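Local coordinates for acyl-CoA dehydrogenase (Bacillus anthracis, PDB 3OWA), which probably catalyses the FAD-dependent alpha,beta-dehydrogenation of acyl-CoA thioesters, as acyl-CoA dehydrogenases do, and binds FAD, at residues D94-A99 with L331-M336; I101-S106 with L272-V277; Y326-L331 with I359-N364. All coordinates share one frame; numbering follows the deposited sequence.

Contact 1 of 3, residues D94-A99 with L331-M336; sequences DKVSSA and LFESRM
One face of the Phe332 ring carries the aliphatic stem of Lys95, whose CG lies 3.8 Å above the plane, displaced toward the rim, in a CH-pi contact. With CG anti to the carbonyl carbon (chi1 -62°) and a bend at chi2, the methylenes run over CD1, CE1 and CZ, on one side of the ring, Lys95 CD lying 3.6 Å from Phe332 CE1. Lysine is long enough for its ammonium to end beyond the rim, higher above the plane, with Lys95 NZ 3.6 Å from CE of Met336 (selenomethionine). Any cation-pi attraction is weak at best. Lys95 N-H reaches Glu333 OE1 from above the plane of the carboxylate, the second flat group, in an almost straight hydrogen bond (178°) of 3.0 Å from N to OE1. Lys95 N belongs to the first turn of helix 95-105, where amides lack partners within the helix, so a glutamate of helix 305-336 fits well here. The contact joins the N-terminal helical domain of the acyl-CoA dehydrogenase fold to its C-terminal helical domain, the segments running roughly antiparallel at 150°. Asp94 is the N-cap: its OD2 accepts from Ser97 N at 2.8 Å, while its OD1 is hydrogen-bonded to His37 NE2. Asp94 CB packs 3.3 Å from Glu333 OE1. Asp94 OD1 and Glu333 OE2 stay 4.5 Å apart; the helix N terminus and the Lys95 ammonium would probably ease their repulsion.

Contact 2 of 3, residues I101-S106 with L272-V277; sequences IAEKFS and LGVGTV
Apolar contact between the segments is carried chiefly by Val274, whose CG1, anti to its own backbone N (chi1 175°), is directed at the helix opposite. There Val274 CG1 lies 3.7 Å from Glu103 CB, and it also touches Ala102 CB at 4.3 Å. The small alanine lets the valine branch fit at an axis separation of 7.4 Å. Backbone-level contacts follow from the closeness: Ala102 O lies 4.3 Å from Gly275 CA, and Ser106 CB approaches Gly275 O to 3.4 Å. Glycine suits the place because, with no side chain, its backbone is approached directly. With its axes at -44°, this is a close helix-helix crossing between the N-terminal domain and the long helix 257-293 of the C-terminal domain, in the three-part architecture of acyl-CoA dehydrogenases. Polar groups, by contrast, make no hydrogen bond across the two segments. Ser106 turns its hydroxyl back on its own chain, where OG donates to Glu103 O at 2.6 Å, while CB points toward the other helix. The Glu103 chain extends past Val274, and its buried carboxylate is satisfied beyond these segments, OE1 by a salt bridge to Lys281 and OE2 by a hydrogen bond with the hydroxyl of Tyr326 on helix 305-336.

Contact 3 of 3, residues Y326-L331 with I359-N364; sequences YRTVGL and IECSLN
The chi1 of Thr328 (-61°) sets OG1 beside its own backbone N and CG2 anti to that N, so that OG1 turns to Asn364 and Glu360, and CG2 to Glu360 and Cys361. Asn364 likewise has CG beside its backbone N (chi1 -76°), and its amide end meets the Thr328 side chain tip to tip, with Asn364 CG 3.5 Å from Thr328 OG1. Between the helices Glu360 CB lies against both branches of the threonine, at 3.5 Å from Thr328 OG1 and 4.0 Å from Thr328 CG2. The methyl also reaches the sulfur of Cys361, the distance from Thr328 CG2 to Cys361 SG being 4.2 Å. Threonine suits this buried spot because one short side chain offers both a methyl for packing and a hydroxyl that can be satisfied: OG1 is hydrogen-bonded to Ser324 O one turn back and to the Tyr504 hydroxyl of helix 490-520. The buried OE1 of Glu360 accepts a hydrogen bond from Gly15 N near the N-terminal end of the chain. Leu331, one turn after Thr328, adds a loose van der Waals contact, its CD1 lying 4.3 Å from Glu360 OE1. The helix segments run nearly antiparallel, their axes 9.8 Å apart, while Tyr504 brings a third helix against Glu360 and Asn364. Such side-by-side packing of long, mainly antiparallel helices is characteristic of the C-terminal helical domain of acyl-CoA dehydrogenases.

In the fold
From the N terminus, helix 95-105 comes first and supplies one side of two contacts, its start to contact 1 and its end to contact 2. The chain then passes through the beta-rich middle domain before helix 257-293 returns to close contact 2. This shorter loop lies wholly within the one that contact 1 closes later, at the end of helix 305-336. Contact 3 opens on that same helix, shares Leu331 with contact 1, and closes at helix 358-383; it therefore crosses contact 1 and follows contact 2 in series. They tie helix 95-105 to helices 257-293 and 305-336, and 305-336 in turn to 358-383.

Contact 1 of 3, residues D94-A99 with L331-M336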
loop_
_atom_site.group_PDB
_atom_site.type_symbol
_atom_site.label_atom_id
_atom_site.label_comp_id
_atom_site.label_asym_id
_atom_site.label_seq_id
_atom_site.Cartn_x
_atom_site.Cartn_y
_atom_site.Cartn_z
ATOM N N ASP A 94 20.380 21.782 -19.468
ATOM C CA ASP A 94 19.276 22.428 -18.761
ATOM C C ASP A 94 18.573 21.452 -17.791
ATOM O O ASP A 94 18.856 20.247 -17.797
ATOM C CB ASP A 94 18.285 23.074 -19.748
ATOM C CG ASP A 94 17.451 22.052 -20.523
ATOM O OD1 ASP A 94 16.914 22.431 -21.585
ATOM O OD2 ASP A 94 17.307 20.888 -20.107
ATOM N N LYS A 95 17.671 21.977 -16.961
ATOM C CA LYS A 95 17.046 21.165 -15.916
ATOM C C LYS A 95 16.077 20.098 -16.463
ATOM O O LYS A 95 15.849 19.049 -15.809
ATOM C CB LYS A 95 16.316 22.051 -14.903
ATOM C CG LYS A 95 17.210 23.026 -14.151
ATOM C CD LYS A 95 18.187 22.311 -13.253
ATOM C CE LYS A 95 19.384 23.200 -12.918
ATOM N NZ LYS A 95 20.023 23.750 -14.139
ATOM N N VAL A 96 15.514 20.347 -17.637
ATOM C CA VAL A 96 14.647 19.379 -18.284
ATOM C C VAL A 96 15.424 18.136 -18.665
ATOM O O VAL A 96 14.979 17.031 -18.408
ATOM C CB VAL A 96 13.904 19.974 -19.507
ATOM C CG1 VAL A 96 13.096 18.890 -20.204
ATOM C CG2 VAL A 96 12.967 21.098 -19.065
ATOM N N SER A 97 16.610 18.333 -19.245
ATOM C CA SER A 97 17.517 17.253 -19.587
ATOM C C SER A 97 17.900 16.396 -18.379
ATOM O O SER A 97 17.828 15.179 -18.432
ATOM C CB SER A 97 18.785 17.824 -20.256
ATOM O OG SER A 97 18.455 18.455 -21.479
ATOM N N SER A 98 18.311 17.013 -17.286
ATOM C CA SER A 98 18.673 16.192 -16.121
ATOM C C SER A 98 17.457 15.553 -15.409
ATOM O O SER A 98 17.605 14.537 -14.734
ATOM C CB SER A 98 19.597 16.955 -15.163
ATOM O OG SER A 98 18.958 18.079 -14.615
ATOM N N ALA A 99 16.255 16.098 -15.607
ATOM C CA ALA A 99 15.034 15.430 -15.139
ATOM C C ALA A 99 14.801 14.185 -15.989
ATOM O O ALA A 99 14.485 13.130 -15.480
ATOM C CB ALA A 99 13.811 16.366 -15.187
ATOM N N LEU A 331 9.016 25.375 -14.195
ATOM C CA LEU A 331 9.083 26.626 -13.413
ATOM C C LEU A 331 10.528 26.973 -13.050
ATOM O O LEU A 331 10.953 28.139 -13.142
ATOM C CB LEU A 331 8.222 26.566 -12.145
ATOM C CG LEU A 331 6.705 26.572 -12.328
ATOM C CD1 LEU A 331 5.995 26.107 -11.072
ATOM C CD2 LEU A 331 6.173 27.953 -12.823
ATOM N N PHE A 332 11.272 25.951 -12.634
ATOM C CA PHE A 332 12.691 26.074 -12.345
ATOM C C PHE A 332 13.438 26.596 -13.603
ATOM O O PHE A 332 14.176 27.589 -13.521
ATOM C CB PHE A 332 13.207 24.713 -11.831
ATOM C CG PHE A 332 14.595 24.735 -11.238
ATOM C CD1 PHE A 332 15.221 23.529 -10.900
ATOM C CD2 PHE A 332 15.300 25.933 -11.032
ATOM C CE1 PHE A 332 16.536 23.516 -10.340
ATOM C CE2 PHE A 332 16.608 25.932 -10.487
ATOM C CZ PHE A 332 17.221 24.729 -10.134
ATOM N N GLU A 333 13.211 25.959 -14.756
ATOM C CA GLU A 333 13.863 26.358 -16.020
ATOM C C GLU A 333 13.550 27.793 -16.444
ATOM O O GLU A 333 14.414 28.484 -16.987
ATOM C CB GLU A 333 13.495 25.424 -17.180
ATOM C CG GLU A 333 14.589 24.468 -17.627
ATOM C CD GLU A 333 15.907 25.150 -17.977
ATOM O OE1 GLU A 333 16.902 24.842 -17.288
ATOM O OE2 GLU A 333 15.966 25.980 -18.924
ATOM N N SER A 334 12.319 28.242 -16.219
ATOM C CA SER A 334 11.976 29.587 -16.649
ATOM C C SER A 334 12.480 30.644 -15.656
ATOM O O SER A 334 12.601 31.816 -15.998
ATOM C CB SER A 334 10.487 29.729 -16.964
ATOM O OG SER A 334 9.732 29.797 -15.783
ATOM N N ARG A 335 12.785 30.222 -14.436
ATOM C CA ARG A 335 13.408 31.114 -13.474
ATOM C C ARG A 335 14.909 31.213 -13.775
ATOM O O ARG A 335 15.522 32.278 -13.604
ATOM C CB ARG A 335 13.167 30.608 -12.057
ATOM C CG ARG A 335 13.016 31.692 -11.029
ATOM C CD ARG A 335 11.679 32.387 -11.168
ATOM N NE ARG A 335 11.266 33.055 -9.932
ATOM C CZ ARG A 335 10.120 33.723 -9.782
ATOM N NH1 ARG A 335 9.263 33.830 -10.791
ATOM N NH2 ARG A 335 9.827 34.299 -8.618
HETATM N N MSE A 336 15.474 30.088 -14.226
HETATM C CA MSE A 336 16.852 29.977 -14.703
HETATM C C MSE A 336 17.132 30.866 -15.921
HETATM O O MSE A 336 18.248 31.379 -16.070
HETATM C CB MSE A 336 17.174 28.531 -15.097
HETATM C CG MSE A 336 17.291 27.537 -13.941
HETATM SE SE MSE A 336 18.839 27.838 -12.866
HETATM C CE MSE A 336 20.179 27.318 -14.172
#

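Contact 2 of 3, residues I101-S106 with L272-V277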
loop_
_atom_site.group_PDB
_atom_site.type_symbol
_atom_site.label_atom_id
_atom_site.label_comp_id
_atom_site.label_asym_id
_atom_site.label_seq_id
_atom_site.Cartn_x
_atom_site.Cartn_y
_atom_site.Cartn_z
ATOM N N ILE A 101 17.016 12.475 -17.554
ATOM C CA ILE A 101 17.997 11.475 -17.200
ATOM C C ILE A 101 17.540 10.673 -15.950
ATOM O O ILE A 101 17.579 9.430 -15.938
ATOM C CB ILE A 101 19.413 12.079 -16.993
ATOM C CG1 ILE A 101 20.018 12.538 -18.339
ATOM C CG2 ILE A 101 20.349 11.049 -16.314
ATOM C CD1 ILE A 101 21.154 13.594 -18.174
ATOM N N ALA A 102 17.042 11.372 -14.931
ATOM C CA ALA A 102 16.524 10.682 -13.729
ATOM C C ALA A 102 15.309 9.802 -14.024
ATOM O O ALA A 102 15.192 8.678 -13.504
ATOM C CB ALA A 102 16.206 11.681 -12.609
ATOM N N GLU A 103 14.428 10.289 -14.894
ATOM C CA GLU A 103 13.257 9.538 -15.258
ATOM C C GLU A 103 13.662 8.201 -15.880
ATOM O O GLU A 103 13.103 7.161 -15.532
ATOM C CB GLU A 103 12.317 10.329 -16.210
ATOM C CG GLU A 103 10.931 9.676 -16.301
ATOM C CD GLU A 103 10.053 10.187 -17.440
ATOM O OE1 GLU A 103 9.397 9.332 -18.080
ATOM O OE2 GLU A 103 9.994 11.422 -17.688
ATOM N N LYS A 104 14.609 8.224 -16.793
ATOM C CA LYS A 104 15.052 6.998 -17.459
ATOM C C LYS A 104 15.896 6.096 -16.556
ATOM O O LYS A 104 15.804 4.846 -16.673
ATOM C CB LYS A 104 15.817 7.335 -18.729
ATOM C CG LYS A 104 14.976 8.126 -19.741
ATOM C CD LYS A 104 13.790 7.290 -20.150
ATOM C CE LYS A 104 13.031 7.874 -21.306
ATOM N NZ LYS A 104 11.686 7.225 -21.308
ATOM N N PHE A 105 16.680 6.694 -15.646
ATOM C CA PHE A 105 17.419 5.878 -14.652
ATOM C C PHE A 105 16.530 5.009 -13.752
ATOM O O PHE A 105 16.940 3.926 -13.279
ATOM C CB PHE A 105 18.400 6.736 -13.807
ATOM C CG PHE A 105 19.819 6.623 -14.255
ATOM C CD1 PHE A 105 20.681 5.717 -13.656
ATOM C CD2 PHE A 105 20.302 7.423 -15.301
ATOM C CE1 PHE A 105 22.019 5.601 -14.125
ATOM C CE2 PHE A 105 21.621 7.288 -15.762
ATOM C CZ PHE A 105 22.469 6.384 -15.162
ATOM N N SER A 106 15.313 5.486 -13.463
ATOM C CA SER A 106 14.353 4.689 -12.653
ATOM C C SER A 106 14.133 3.236 -13.140
ATOM O O SER A 106 13.838 2.344 -12.353
ATOM C CB SER A 106 13.024 5.421 -12.516
ATOM O OG SER A 106 12.361 5.336 -13.763
ATOM N N LEU A 272 13.178 13.089 -6.917
ATOM C CA LEU A 272 12.497 11.862 -6.538
ATOM C C LEU A 272 11.124 11.773 -7.216
ATOM O O LEU A 272 10.741 10.706 -7.695
ATOM C CB LEU A 272 12.381 11.734 -5.012
ATOM C CG LEU A 272 11.930 10.360 -4.490
ATOM C CD1 LEU A 272 12.835 9.244 -5.023
ATOM C CD2 LEU A 272 11.911 10.357 -2.966
ATOM N N GLY A 273 10.402 12.892 -7.273
ATOM C CA GLY A 273 9.152 12.968 -8.036
ATOM C C GLY A 273 9.325 12.497 -9.469
ATOM O O GLY A 273 8.579 11.643 -9.958
ATOM N N VAL A 274 10.321 13.035 -10.159
ATOM C CA VAL A 274 10.587 12.613 -11.534
ATOM C C VAL A 274 10.868 11.101 -11.561
ATOM O O VAL A 274 10.379 10.376 -12.413
ATOM C CB VAL A 274 11.830 13.390 -12.101
ATOM C CG1 VAL A 274 12.204 12.898 -13.485
ATOM C CG2 VAL A 274 11.554 14.880 -12.193
ATOM N N GLY A 275 11.709 10.623 -10.643
ATOM C CA GLY A 275 12.038 9.195 -10.581
ATOM C C GLY A 275 10.791 8.321 -10.402
ATOM O O GLY A 275 10.628 7.294 -11.088
ATOM N N THR A 276 9.902 8.694 -9.478
ATOM C CA THR A 276 8.736 7.842 -9.220
ATOM C C THR A 276 7.829 7.831 -10.460
ATOM O O THR A 276 7.122 6.861 -10.721
ATOM C CB THR A 276 7.946 8.315 -7.997
ATOM O OG1 THR A 276 7.554 9.676 -8.211
ATOM C CG2 THR A 276 8.829 8.208 -6.698
ATOM N N VAL A 277 7.886 8.904 -11.238
ATOM C CA VAL A 277 7.052 8.992 -12.421
ATOM C C VAL A 277 7.554 8.011 -13.463
ATOM O O VAL A 277 6.736 7.360 -14.154
ATOM C CB VAL A 277 6.989 10.448 -12.997
ATOM C CG1 VAL A 277 6.618 10.434 -14.463
ATOM C CG2 VAL A 277 5.943 11.277 -12.237
#

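Contact 3 of 3, residues Y326-L331 with I359-N364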
loop_
_atom_site.group_PDB
_atom_site.type_symbol
_atom_site.label_atom_id
_atom_site.label_comp_id
_atom_site.label_asym_id
_atom_site.label_seq_id
_atom_site.Cartn_x
_atom_site.Cartn_y
_atom_site.Cartn_z
ATOM N N TYR A 326 6.716 17.772 -14.312
ATOM C CA TYR A 326 7.395 18.530 -15.366
ATOM C C TYR A 326 6.992 20.002 -15.395
ATOM O O TYR A 326 7.768 20.836 -15.822
ATOM C CB TYR A 326 7.251 17.877 -16.747
ATOM C CG TYR A 326 8.244 16.752 -16.902
ATOM C CD1 TYR A 326 7.861 15.412 -16.722
ATOM C CD2 TYR A 326 9.585 17.031 -17.157
ATOM C CE1 TYR A 326 8.817 14.377 -16.828
ATOM C CE2 TYR A 326 10.533 16.026 -17.274
ATOM C CZ TYR A 326 10.142 14.704 -17.097
ATOM O OH TYR A 326 11.088 13.726 -17.211
ATOM N N ARG A 327 5.801 20.295 -14.893
ATOM C CA ARG A 327 5.391 21.655 -14.629
ATOM C C ARG A 327 6.386 22.290 -13.671
ATOM O O ARG A 327 6.860 23.379 -13.922
ATOM C CB ARG A 327 3.986 21.691 -14.026
ATOM C CG ARG A 327 3.523 23.082 -13.589
ATOM C CD ARG A 327 2.067 23.078 -13.211
ATOM N NE ARG A 327 1.562 24.400 -12.848
ATOM C CZ ARG A 327 0.329 24.641 -12.405
ATOM N NH1 ARG A 327 -0.558 23.652 -12.257
ATOM N NH2 ARG A 327 -0.014 25.884 -12.102
ATOM N N THR A 328 6.687 21.618 -12.558
ATOM C CA THR A 328 7.631 22.154 -11.599
ATOM C C THR A 328 9.031 22.333 -12.212
ATOM O O THR A 328 9.689 23.368 -11.987
ATOM C CB THR A 328 7.696 21.242 -10.343
ATOM O OG1 THR A 328 6.407 21.195 -9.736
ATOM C CG2 THR A 328 8.684 21.770 -9.326
ATOM N N VAL A 329 9.490 21.320 -12.956
ATOM C CA VAL A 329 10.787 21.383 -13.633
ATOM C C VAL A 329 10.795 22.604 -14.566
ATOM O O VAL A 329 11.747 23.396 -14.562
ATOM C CB VAL A 329 11.113 20.074 -14.404
ATOM C CG1 VAL A 329 12.464 20.184 -15.073
ATOM C CG2 VAL A 329 11.107 18.835 -13.435
ATOM N N GLY A 330 9.702 22.774 -15.318
ATOM C CA GLY A 330 9.497 23.962 -16.143
ATOM C C GLY A 330 9.558 25.297 -15.416
ATOM O O GLY A 330 10.096 26.259 -15.964
ATOM N N LEU A 331 9.016 25.375 -14.195
ATOM C CA LEU A 331 9.083 26.626 -13.413
ATOM C C LEU A 331 10.528 26.973 -13.050
ATOM O O LEU A 331 10.953 28.139 -13.142
ATOM C CB LEU A 331 8.222 26.566 -12.145
ATOM C CG LEU A 331 6.705 26.572 -12.328
ATOM C CD1 LEU A 331 5.995 26.107 -11.072
ATOM C CD2 LEU A 331 6.173 27.953 -12.823
ATOM N N ILE A 359 7.196 24.716 -2.464
ATOM C CA ILE A 359 5.870 24.117 -2.305
ATOM C C ILE A 359 5.601 23.049 -3.360
ATOM O O ILE A 359 5.265 21.920 -3.034
ATOM C CB ILE A 359 4.734 25.149 -2.280
ATOM C CG1 ILE A 359 4.800 25.965 -0.990
ATOM C CG2 ILE A 359 3.385 24.443 -2.395
ATOM C CD1 ILE A 359 3.928 27.249 -1.016
ATOM N N GLU A 360 5.730 23.428 -4.617
ATOM C CA GLU A 360 5.586 22.519 -5.736
ATOM C C GLU A 360 6.515 21.284 -5.609
ATOM O O GLU A 360 6.107 20.173 -5.928
ATOM C CB GLU A 360 5.833 23.287 -7.050
ATOM C CG GLU A 360 4.764 24.371 -7.333
ATOM C CD GLU A 360 5.057 25.758 -6.695
ATOM O OE1 GLU A 360 4.413 26.726 -7.140
ATOM O OE2 GLU A 360 5.911 25.879 -5.762
ATOM N N CYS A 361 7.750 21.473 -5.137
ATOM C CA CYS A 361 8.695 20.340 -4.954
ATOM C C CYS A 361 8.182 19.324 -3.943
ATOM O O CYS A 361 8.245 18.101 -4.182
ATOM C CB CYS A 361 10.086 20.841 -4.500
ATOM S SG CYS A 361 10.988 21.771 -5.792
ATOM N N SER A 362 7.687 19.813 -2.810
ATOM C CA SER A 362 7.144 18.942 -1.761
ATOM C C SER A 362 5.893 18.225 -2.249
ATOM O O SER A 362 5.733 17.021 -2.020
ATOM C CB SER A 362 6.831 19.744 -0.494
ATOM O OG SER A 362 7.960 19.771 0.363
ATOM N N LEU A 363 5.014 18.946 -2.942
ATOM C CA LEU A 363 3.842 18.299 -3.549
ATOM C C LEU A 363 4.209 17.172 -4.510
ATOM O O LEU A 363 3.562 16.136 -4.492
ATOM C CB LEU A 363 2.912 19.297 -4.270
ATOM C CG LEU A 363 2.397 20.508 -3.472
ATOM C CD1 LEU A 363 1.592 21.427 -4.395
ATOM C CD2 LEU A 363 1.606 20.095 -2.213
ATOM N N ASN A 364 5.181 17.407 -5.378
ATOM C CA ASN A 364 5.619 16.410 -6.363
ATOM C C ASN A 364 6.155 15.190 -5.661
ATOM O O ASN A 364 5.863 14.052 -6.040
ATOM C CB ASN A 364 6.746 16.966 -7.230
ATOM C CG ASN A 364 6.273 17.956 -8.295
ATOM O OD1 ASN A 364 5.077 18.084 -8.617
ATOM N ND2 ASN A 364 7.231 18.653 -8.856
#